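Local atomic coordinates of Lmo1076 protein (Listeria monocytogenes serovar 1/2a, PDB entry 5JQC), a protein that is a putative secreted autolysin, possibly with amidase activity in cell-wall turnover, represented here by its three SH3-like GW modules. Residues D33-Y38 with K91-Y96. Numbering follows the deposited sequence.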
# COMPACT_ATOMS: atom_id res chain seq x y z
N ASP A 33 -32.89 10.35 -8.05
CA ASP A 33 -33.93 11.08 -8.76
C ASP A 33 -35.10 11.41 -7.85
O ASP A 33 -35.72 12.47 -8.01
CB ASP A 33 -34.39 10.26 -9.96
CG ASP A 33 -33.26 9.51 -10.64
OD1 ASP A 33 -33.08 8.31 -10.35
OD2 ASP A 33 -32.53 10.14 -11.45
N GLY A 34 -35.40 10.54 -6.89
CA GLY A 34 -36.52 10.76 -6.00
C GLY A 34 -36.20 11.55 -4.75
O GLY A 34 -36.93 11.47 -3.76
N HIS A 35 -35.12 12.33 -4.76
CA HIS A 35 -34.73 13.15 -3.62
C HIS A 35 -34.51 14.59 -4.06
O HIS A 35 -34.18 14.86 -5.21
CB HIS A 35 -33.46 12.65 -2.96
CG HIS A 35 -33.60 11.31 -2.31
ND1 HIS A 35 -33.07 10.17 -2.87
CD2 HIS A 35 -34.18 10.94 -1.15
CE1 HIS A 35 -33.32 9.14 -2.08
NE2 HIS A 35 -34.00 9.58 -1.03
N GLY A 36 -34.65 15.50 -3.10
CA GLY A 36 -34.48 16.92 -3.35
C GLY A 36 -33.17 17.45 -2.80
O GLY A 36 -32.61 16.91 -1.84
N VAL A 37 -32.67 18.52 -3.43
CA VAL A 37 -31.56 19.31 -2.91
C VAL A 37 -32.14 20.57 -2.30
O VAL A 37 -33.04 21.19 -2.88
CB VAL A 37 -30.55 19.64 -4.03
CG1 VAL A 37 -29.34 20.39 -3.47
CG2 VAL A 37 -30.11 18.37 -4.76
N TYR A 38 -31.64 20.95 -1.12
CA TYR A 38 -32.21 22.06 -0.38
C TYR A 38 -31.09 22.98 0.10
O TYR A 38 -29.94 22.57 0.24
CB TYR A 38 -33.06 21.56 0.81
CG TYR A 38 -34.23 20.68 0.39
CD1 TYR A 38 -34.06 19.30 0.21
CD2 TYR A 38 -35.49 21.22 0.17
CE1 TYR A 38 -35.13 18.49 -0.17
CE2 TYR A 38 -36.57 20.41 -0.21
CZ TYR A 38 -36.38 19.05 -0.39
OH TYR A 38 -37.43 18.24 -0.78
N LYS A 91 -29.21 11.61 3.11
CA LYS A 91 -28.01 10.77 3.12
C LYS A 91 -28.19 9.50 2.31
O LYS A 91 -27.21 8.97 1.75
CB LYS A 91 -27.64 10.44 4.57
CG LYS A 91 -26.40 9.61 4.72
CD LYS A 91 -26.04 9.52 6.18
CE LYS A 91 -24.69 8.88 6.36
NZ LYS A 91 -24.33 8.88 7.80
N ARG A 92 -29.42 8.99 2.21
CA ARG A 92 -29.68 7.76 1.46
C ARG A 92 -29.42 7.92 -0.03
O ARG A 92 -29.19 6.93 -0.72
CB ARG A 92 -31.12 7.29 1.69
CG ARG A 92 -31.41 6.69 3.07
CD ARG A 92 -32.90 6.36 3.22
NE ARG A 92 -33.69 7.59 3.09
CZ ARG A 92 -35.01 7.63 2.83
NH1 ARG A 92 -35.72 6.52 2.65
NH2 ARG A 92 -35.60 8.82 2.73
N ALA A 93 -29.42 9.15 -0.53
CA ALA A 93 -29.09 9.37 -1.93
C ALA A 93 -27.62 9.13 -2.27
O ALA A 93 -27.25 9.26 -3.44
CB ALA A 93 -29.49 10.79 -2.34
N PHE A 94 -26.76 8.77 -1.30
CA PHE A 94 -25.31 8.70 -1.52
C PHE A 94 -24.74 7.34 -1.13
O PHE A 94 -25.22 6.69 -0.20
CB PHE A 94 -24.54 9.76 -0.70
CG PHE A 94 -25.01 11.18 -0.90
CD1 PHE A 94 -26.12 11.66 -0.21
CD2 PHE A 94 -24.31 12.05 -1.72
CE1 PHE A 94 -26.52 12.98 -0.38
CE2 PHE A 94 -24.71 13.36 -1.89
CZ PHE A 94 -25.81 13.82 -1.22
N VAL A 95 -23.67 6.94 -1.83
CA VAL A 95 -22.82 5.81 -1.45
C VAL A 95 -21.44 6.35 -1.05
O VAL A 95 -20.69 6.86 -1.89
CB VAL A 95 -22.68 4.78 -2.58
CG1 VAL A 95 -21.78 3.64 -2.14
CG2 VAL A 95 -24.05 4.23 -2.97
N TYR A 96 -21.11 6.24 0.24
CA TYR A 96 -19.83 6.74 0.73
C TYR A 96 -18.71 5.79 0.33
O TYR A 96 -18.85 4.57 0.43
CB TYR A 96 -19.82 6.88 2.26
CG TYR A 96 -20.60 8.05 2.82
CD1 TYR A 96 -21.65 8.63 2.11
CD2 TYR A 96 -20.28 8.57 4.07
CE1 TYR A 96 -22.36 9.69 2.64
CE2 TYR A 96 -20.98 9.63 4.61
CZ TYR A 96 -22.02 10.20 3.89
OH TYR A 96 -22.73 11.26 4.42
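H35 lies flat against A93 in the first GW module, one face of its imidazole turned to the 3-10 turn. The evidence is two van der Waals distances. The A93 methyl lies over the ring, with A93 CB 3.7 Å from H35 ND1. A93 N stands over the same face, 4.2 Å from H35 CE1. The ring is carried there by a first torsion that sets CG opposite the carbonyl carbon (chi1 -66°), with the CB of H35 itself directed at the 91-93 turn. R92 arrives instead at the imidazole edge, NH2 near the ring plane and 4.2 Å from H35 NE2. The two planes stand 73° apart, so the groups do not stack; H35 NE2 lies over one guanidinium face. The R92 chain bends at chi3 (-61°), and its NH2 is salt-bridged to D90 OD2, on whose strand 84-90 H35 also rests. A93 closes the turn, where F94 N bonds to K91 O (3.1 Å), before strand 94-96 of the SH3-like sheet. With no hydrogen bond across the segments, van der Waals contact joins the loop to the turn; H35 ND1, buried here against A93 CB, has no polar partner in the model. A protonated H35 would probably be disfavoured beside R92, though D90 may offset this.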